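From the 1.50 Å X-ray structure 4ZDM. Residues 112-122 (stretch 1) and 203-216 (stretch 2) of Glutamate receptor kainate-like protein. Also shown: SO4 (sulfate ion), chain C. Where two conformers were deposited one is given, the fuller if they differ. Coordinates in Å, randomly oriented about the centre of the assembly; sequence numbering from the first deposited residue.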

# COMPACT_ATOMS: atom_id res chain seq x y z
N MET A 112 -17.09 -16.54 12.11
CA MET A 112 -18.01 -16.98 13.13
C MET A 112 -19.24 -16.10 13.10
O MET A 112 -19.28 -15.08 12.40
N ASP A 113 -20.29 -16.54 13.78
CA ASP A 113 -21.53 -15.77 13.92
C ASP A 113 -21.54 -15.02 15.24
O ASP A 113 -21.15 -15.53 16.29
N GLY A 114 -22.01 -13.79 15.15
CA GLY A 114 -22.22 -12.96 16.32
C GLY A 114 -23.65 -12.51 16.46
O GLY A 114 -24.55 -12.91 15.72
N GLY A 115 -23.86 -11.67 17.46
CA GLY A 115 -25.16 -11.08 17.69
C GLY A 115 -25.02 -9.94 18.70
O GLY A 115 -23.96 -9.65 19.18
N LEU A 116 -26.12 -9.23 18.95
CA LEU A 116 -26.10 -8.16 19.94
C LEU A 116 -26.56 -8.68 21.30
O LEU A 116 -27.46 -9.50 21.41
N GLY A 117 -25.92 -8.16 22.31
CA GLY A 117 -26.35 -8.36 23.68
C GLY A 117 -26.35 -7.06 24.42
O GLY A 117 -25.50 -6.21 24.21
N ALA A 118 -27.30 -6.95 25.33
CA ALA A 118 -27.43 -5.79 26.21
C ALA A 118 -26.93 -6.21 27.59
O ALA A 118 -27.58 -7.06 28.22
N LEU A 119 -25.78 -5.68 28.01
CA LEU A 119 -25.18 -6.11 29.26
C LEU A 119 -25.19 -4.94 30.27
O LEU A 119 -25.13 -3.76 29.88
N VAL A 120 -25.28 -5.29 31.56
CA VAL A 120 -25.46 -4.28 32.61
C VAL A 120 -24.86 -4.81 33.90
O VAL A 120 -24.82 -6.03 34.09
N LYS A 121 -24.47 -3.89 34.78
CA LYS A 121 -24.06 -4.27 36.15
C LYS A 121 -25.36 -4.58 36.93
O LYS A 121 -26.25 -3.75 37.00
N SER A 122 -25.47 -5.79 37.44
CA SER A 122 -26.72 -6.25 38.07
C SER A 122 -27.05 -5.45 39.31
O SER A 122 -26.19 -5.25 40.17
N CYS A 203 -18.59 -11.21 37.80
CA CYS A 203 -19.84 -11.84 38.23
C CYS A 203 -21.01 -10.84 38.36
O CYS A 203 -22.16 -11.23 38.27
N ASP A 204 -20.72 -9.57 38.53
CA ASP A 204 -21.78 -8.57 38.64
C ASP A 204 -22.40 -8.15 37.28
O ASP A 204 -23.32 -7.35 37.24
N ILE A 205 -21.85 -8.67 36.18
CA ILE A 205 -22.30 -8.26 34.84
C ILE A 205 -23.24 -9.32 34.36
O ILE A 205 -22.91 -10.52 34.39
N VAL A 206 -24.43 -8.90 33.94
CA VAL A 206 -25.41 -9.84 33.39
C VAL A 206 -25.95 -9.36 32.04
O VAL A 206 -25.94 -8.17 31.72
N GLN A 207 -26.51 -10.31 31.30
CA GLN A 207 -27.15 -10.00 30.03
C GLN A 207 -28.66 -9.87 30.21
O GLN A 207 -29.30 -10.69 30.86
N ILE A 208 -29.21 -8.81 29.67
CA ILE A 208 -30.66 -8.60 29.70
C ILE A 208 -31.36 -9.35 28.57
O ILE A 208 -31.18 -9.02 27.39
N GLY A 209 -32.14 -10.36 28.93
CA GLY A 209 -32.83 -11.12 27.91
C GLY A 209 -31.90 -11.90 27.01
O GLY A 209 -30.80 -12.28 27.39
N GLU A 210 -32.38 -12.14 25.79
CA GLU A 210 -31.71 -12.96 24.83
C GLU A 210 -30.85 -12.15 23.85
O GLU A 210 -31.06 -10.96 23.66
N THR A 211 -29.87 -12.81 23.24
CA THR A 211 -29.11 -12.25 22.13
C THR A 211 -30.09 -11.93 21.02
O THR A 211 -31.14 -12.57 20.94
N PHE A 212 -29.81 -10.87 20.27
CA PHE A 212 -30.69 -10.44 19.19
C PHE A 212 -29.93 -9.92 18.00
O PHE A 212 -28.75 -9.56 18.07
N GLN A 213 -30.59 -9.88 16.85
CA GLN A 213 -30.04 -9.33 15.62
C GLN A 213 -28.67 -9.95 15.26
O GLN A 213 -27.62 -9.28 15.27
N PRO A 214 -28.68 -11.23 14.91
CA PRO A 214 -27.42 -11.88 14.56
C PRO A 214 -26.79 -11.34 13.29
O PRO A 214 -27.46 -10.75 12.39
N PHE A 215 -25.48 -11.55 13.18
CA PHE A 215 -24.73 -11.13 12.01
C PHE A 215 -23.48 -12.00 11.91
O PHE A 215 -23.00 -12.49 12.91
N GLU A 216 -22.97 -12.14 10.70
CA GLU A 216 -21.67 -12.77 10.48
C GLU A 216 -20.54 -11.81 10.81
O GLU A 216 -20.70 -10.61 10.58

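Two separate segments of stretch 2 pair antiparallel with strand 112-121, and within 205-207 the side chains alternate between the faces of the shared sheet. Asp 204 opens the contact through its backbone, its O accepting a 2.7 Å hydrogen bond from Ser 122 N. Ile 205 (m, m) shares a face with Leu 119 and Lys 121; its CG2 lies 4.0 Å from Leu 119 CD2, two branched aliphatic groups filling space together. Val 206 (m) emerges on the other face, where its CG2 meets Val 120 CG1 at 3.8 Å, while the two backbones exchange a pair of hydrogen bonds. Gln 207, extended (t, t), lays its aliphatic CG 4.0 Å from Leu 119 CD1 and places OE1 3.8 Å from Gly 117 CA. The long aliphatic branch of Ile 208 (m, t) suits it to apolar contact with Val 120, its CD1 lying 3.9 Å from Val 120 CG1.

Beyond it the chain loops out, and a water fills the gap, accepting from Ala 118 N at 3.0 Å and lying 2.8 Å from Ile 208 O and 2.9 Å from Glu 210 O. Thr 211 (m) brings its methyl CG2 to 3.8 Å from Gly 115 CA; an ideal CB on that glycine would come within 2.5 Å of the same methyl. Phe 212 (p) turns a ring face to Leu 116 (m, t), whose CB stands 3.8 Å from the ring centroid in a CH-pi contact. Gln 213, at the corner, leads its side-chain end away and grips the sulfate, N to O3 at 2.8 Å and NE2 to O2 at 2.9 Å. Phe 215 (p) lays a ring face over the Gly 114-Gly 115 backbone, CE1 being 3.4 Å from Gly 115 CA; a CB on Gly 114 would clash with CE2. Finally, Glu 216 (m, t) packs its methylene CG 3.8 Å from Asp 113 OD1, while the like charges Glu 216 OE1 and Asp 113 OD1 lie 4.4 Å apart and form no bond.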

# COMPACT_ATOMS: atom_id res chain seq x y z
CB MET A 112 -17.38 -16.94 14.51
CG MET A 112 -17.09 -15.58 14.97
SD MET A 112 -16.11 -15.53 16.54
CE MET A 112 -14.71 -16.40 16.14
CB ASP A 113 -22.75 -16.69 13.84
CG ASP A 113 -22.89 -17.39 12.52
OD1 ASP A 113 -22.35 -16.92 11.48
OD2 ASP A 113 -23.60 -18.43 12.50
CB LEU A 116 -27.01 -7.01 19.51
CG LEU A 116 -26.65 -6.32 18.19
CD1 LEU A 116 -27.58 -5.12 17.89
CD2 LEU A 116 -25.21 -5.94 18.12
CB ALA A 118 -28.86 -5.34 26.25
CB LEU A 119 -23.77 -6.66 29.02
CG LEU A 119 -23.69 -8.13 28.58
CD1 LEU A 119 -24.34 -8.39 27.23
CD2 LEU A 119 -22.21 -8.55 28.61
CB VAL A 120 -26.98 -3.94 32.78
CG1 VAL A 120 -27.74 -5.14 33.36
CG2 VAL A 120 -27.18 -2.67 33.63
CB LYS A 121 -23.25 -3.16 36.81
CG LYS A 121 -22.65 -3.53 38.18
CD LYS A 121 -21.98 -2.30 38.80
CE LYS A 121 -21.77 -2.45 40.31
NZ LYS A 121 -21.30 -1.15 40.87
CB SER A 122 -26.63 -7.74 38.42
OG SER A 122 -27.89 -8.23 38.88
CB CYS A 203 -19.62 -12.57 39.56
SG CYS A 203 -18.43 -13.95 39.39
CB ASP A 204 -21.25 -7.32 39.36
CG ASP A 204 -19.85 -6.90 38.90
OD1 ASP A 204 -19.13 -7.71 38.26
OD2 ASP A 204 -19.46 -5.74 39.21
CB ILE A 205 -21.11 -8.08 33.89
CG1 ILE A 205 -20.17 -6.99 34.40
CG2 ILE A 205 -21.60 -7.75 32.45
CD1 ILE A 205 -20.78 -5.65 34.63
CB VAL A 206 -26.58 -10.03 34.34
CG1 VAL A 206 -26.07 -10.57 35.69
CG2 VAL A 206 -27.35 -8.76 34.52
CB GLN A 207 -26.82 -11.08 28.99
CG GLN A 207 -27.51 -10.80 27.68
CD GLN A 207 -27.00 -11.64 26.46
OE1 GLN A 207 -27.57 -11.55 25.35
NE2 GLN A 207 -25.98 -12.40 26.65
CB ILE A 208 -31.00 -7.14 29.58
CG1 ILE A 208 -30.45 -6.36 30.77
CG2 ILE A 208 -32.51 -6.95 29.47
CD1 ILE A 208 -30.36 -4.87 30.54
CB GLU A 210 -32.75 -13.78 24.04
CG GLU A 210 -33.57 -14.74 24.91
CD GLU A 210 -32.72 -15.80 25.60
OE1 GLU A 210 -32.00 -16.53 24.88
OE2 GLU A 210 -32.73 -15.89 26.85
CB THR A 211 -28.00 -13.24 21.71
OG1 THR A 211 -27.09 -13.34 22.83
CG2 THR A 211 -27.24 -12.80 20.39
CB PHE A 212 -31.70 -9.38 19.73
CG PHE A 212 -31.10 -8.13 20.30
CD1 PHE A 212 -30.48 -8.13 21.53
CD2 PHE A 212 -31.20 -6.93 19.65
CE1 PHE A 212 -29.93 -6.96 22.09
CE2 PHE A 212 -30.67 -5.76 20.23
CZ PHE A 212 -30.04 -5.80 21.42
CB GLN A 213 -29.94 -7.82 15.69
CG GLN A 213 -31.35 -7.15 15.77
CD GLN A 213 -32.11 -7.41 14.54
OE1 GLN A 213 -31.62 -7.15 13.45
NE2 GLN A 213 -33.31 -7.99 14.67
CB PRO A 214 -27.81 -13.35 14.40
CG PRO A 214 -29.19 -13.39 14.38
CD PRO A 214 -29.81 -12.16 14.89
CB PHE A 215 -24.28 -9.64 12.09
CG PHE A 215 -23.74 -9.27 13.43
CD1 PHE A 215 -24.61 -8.83 14.43
CD2 PHE A 215 -22.40 -9.39 13.74
CE1 PHE A 215 -24.14 -8.56 15.71
CE2 PHE A 215 -21.96 -9.11 15.00
CZ PHE A 215 -22.81 -8.68 15.97
CB GLU A 216 -21.55 -13.22 9.04
CG GLU A 216 -22.47 -14.39 8.69
CD GLU A 216 -22.18 -14.93 7.33
OE1 GLU A 216 -21.69 -16.09 7.23
OE2 GLU A 216 -22.36 -14.22 6.29
S SO4 C . -34.44 -10.34 17.03
O1 SO4 C . -34.83 -10.95 18.31
O2 SO4 C . -34.50 -8.87 17.18
O3 SO4 C . -33.16 -10.97 16.62
O4 SO4 C . -35.38 -10.68 15.96
O HOH W 1 -29.41 -9.15 25.25